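Local coordinates for protein transmembrane oligosaccharyl transferase (Archaeoglobus fulgidus, PDB 3WAJ) that belongs to the STT3/AglB oligosaccharyl transferase family, joining a zinc-binding, multi-helix transmembrane region to a globular C-terminal region, at residues K618-A623 and P631-Y636. Numbering follows the deposited sequence.
Sequences KYYAMA and PLAEKY
Y619 turns its ring edge toward the face of Y636 in a T-shaped (edge-to-face) pair, centroids 5.4 Å apart and planes at 75°. Its CE1 comes within 3.7 Å of CG of Y636, while the Y619 hydroxyl stands over one face of the Y636 ring, nearer the rim than the middle, with OH 3.2 Å from CE2. Apolar contacts join the two segments more directly: the methyls of A623 and A633 meet at 3.6 Å between CB atoms, where the CA atoms are only 5.0 Å apart, and A623 CB also touches the Y636 ring obliquely at CD1. At the partly exposed margin the Y620 ring rests against A633, its CE2 3.8 Å from CB. There the chain of E634 bends at chi2 (-74°), which places CD 4.2 Å from Y620 CE2; OE2 lies closer, 3.7 Å from the same CE2, a van der Waals approach, while OE1 forms a salt bridge with R668. The Y636 hydroxyl hydrogen-bonds E627, near the end of helix 619-627. After that helix a short connection leads into helix 630-633 and the 3-10 segment 634-636, which pack back on its first turns, and helix 678-684 packs beside Y619 through E679.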
loop_
_atom_site.group_PDB
_atom_site.type_symbol
_atom_site.label_atom_id
_atom_site.label_comp_id
_atom_site.label_asym_id
_atom_site.label_seq_id
_atom_site.Cartn_x
_atom_site.Cartn_y
_atom_site.Cartn_z
ATOM N N LYS A 618 9.575 8.689 8.366
ATOM C CA LYS A 618 8.145 8.550 8.523
ATOM C C LYS A 618 7.642 9.156 9.828
ATOM O O LYS A 618 6.435 9.118 10.084
ATOM C CB LYS A 618 7.725 7.069 8.442
ATOM C CG LYS A 618 8.103 6.345 7.153
ATOM C CD LYS A 618 7.503 4.936 7.155
ATOM C CE LYS A 618 7.703 4.250 5.801
ATOM N NZ LYS A 618 7.593 2.746 5.926
ATOM N N TYR A 619 8.538 9.691 10.661
ATOM C CA TYR A 619 8.067 10.200 11.949
ATOM C C TYR A 619 7.049 11.331 11.763
ATOM O O TYR A 619 6.025 11.372 12.445
ATOM C CB TYR A 619 9.189 10.624 12.926
ATOM C CG TYR A 619 8.558 11.118 14.217
ATOM C CD1 TYR A 619 8.237 12.464 14.386
ATOM C CD2 TYR A 619 8.197 10.224 15.223
ATOM C CE1 TYR A 619 7.606 12.914 15.537
ATOM C CE2 TYR A 619 7.565 10.662 16.387
ATOM C CZ TYR A 619 7.276 12.011 16.532
ATOM O OH TYR A 619 6.655 12.480 17.664
ATOM N N TYR A 620 7.333 12.236 10.834
ATOM C CA TYR A 620 6.449 13.364 10.555
ATOM C C TYR A 620 5.032 12.887 10.229
ATOM O O TYR A 620 4.050 13.423 10.734
ATOM C CB TYR A 620 7.022 14.170 9.392
ATOM C CG TYR A 620 6.212 15.380 8.968
ATOM C CD1 TYR A 620 5.540 15.401 7.753
ATOM C CD2 TYR A 620 6.164 16.524 9.760
ATOM C CE1 TYR A 620 4.828 16.520 7.349
ATOM C CE2 TYR A 620 5.452 17.640 9.363
ATOM C CZ TYR A 620 4.792 17.630 8.159
ATOM O OH TYR A 620 4.088 18.737 7.762
ATOM N N ALA A 621 4.943 11.871 9.379
ATOM C CA ALA A 621 3.670 11.266 9.028
ATOM C C ALA A 621 2.900 10.780 10.262
ATOM O O ALA A 621 1.667 10.913 10.326
ATOM C CB ALA A 621 3.893 10.126 8.057
ATOM N N MET A 622 3.604 10.195 11.232
ATOM C CA MET A 622 2.927 9.737 12.451
ATOM C C MET A 622 2.398 10.936 13.240
ATOM O O MET A 622 1.282 10.913 13.778
ATOM C CB MET A 622 3.845 8.854 13.314
ATOM C CG MET A 622 4.327 7.582 12.608
ATOM S SD MET A 622 5.002 6.324 13.705
ATOM C CE MET A 622 6.514 7.125 14.260
ATOM N N ALA A 623 3.211 11.989 13.286
ATOM C CA ALA A 623 2.821 13.229 13.953
ATOM C C ALA A 623 1.590 13.841 13.306
ATOM O O ALA A 623 0.653 14.230 14.012
ATOM C CB ALA A 623 3.967 14.231 13.969
ATOM N N PRO A 631 0.603 21.852 10.538
ATOM C CA PRO A 631 1.299 22.808 11.419
ATOM C C PRO A 631 1.563 22.288 12.841
ATOM O O PRO A 631 2.617 22.569 13.403
ATOM C CB PRO A 631 0.358 24.022 11.438
ATOM C CG PRO A 631 -0.444 23.904 10.172
ATOM C CD PRO A 631 -0.637 22.428 9.976
ATOM N N LEU A 632 0.635 21.531 13.413
ATOM C CA LEU A 632 0.855 20.960 14.741
ATOM C C LEU A 632 2.017 19.963 14.754
ATOM O O LEU A 632 2.811 19.936 15.695
ATOM C CB LEU A 632 -0.433 20.326 15.264
ATOM C CG LEU A 632 -1.532 21.377 15.411
ATOM C CD1 LEU A 632 -2.930 20.765 15.460
ATOM C CD2 LEU A 632 -1.261 22.241 16.639
ATOM N N ALA A 633 2.134 19.165 13.697
ATOM C CA ALA A 633 3.247 18.227 13.581
ATOM C C ALA A 633 4.603 18.946 13.551
ATOM O O ALA A 633 5.636 18.372 13.928
ATOM C CB ALA A 633 3.076 17.343 12.353
ATOM N N GLU A 634 4.601 20.201 13.114
ATOM C CA GLU A 634 5.848 20.941 12.969
ATOM C C GLU A 634 6.549 21.266 14.294
ATOM O O GLU A 634 7.709 21.677 14.307
ATOM C CB GLU A 634 5.642 22.189 12.107
ATOM C CG GLU A 634 5.543 21.869 10.608
ATOM C CD GLU A 634 6.895 21.515 9.984
ATOM O OE1 GLU A 634 7.937 21.781 10.622
ATOM O OE2 GLU A 634 6.920 20.977 8.852
ATOM N N LYS A 635 5.851 21.069 15.404
ATOM C CA LYS A 635 6.439 21.287 16.717
ATOM C C LYS A 635 7.422 20.168 17.078
ATOM O O LYS A 635 8.145 20.257 18.079
ATOM C CB LYS A 635 5.343 21.387 17.786
ATOM C CG LYS A 635 4.729 20.030 18.169
ATOM C CD LYS A 635 3.549 20.173 19.147
ATOM C CE LYS A 635 2.960 18.800 19.484
ATOM N NZ LYS A 635 2.177 18.775 20.761
ATOM N N TYR A 636 7.446 19.107 16.278
ATOM C CA TYR A 636 8.406 18.035 16.531
ATOM C C TYR A 636 9.780 18.329 15.887
ATOM O O TYR A 636 10.727 17.577 16.072
ATOM C CB TYR A 636 7.834 16.668 16.115
ATOM C CG TYR A 636 6.679 16.200 16.996
ATOM C CD1 TYR A 636 5.363 16.309 16.572
ATOM C CD2 TYR A 636 6.914 15.665 18.258
ATOM C CE1 TYR A 636 4.304 15.886 17.379
ATOM C CE2 TYR A 636 5.867 15.245 19.078
ATOM C CZ TYR A 636 4.570 15.353 18.634
ATOM O OH TYR A 636 3.540 14.928 19.452
#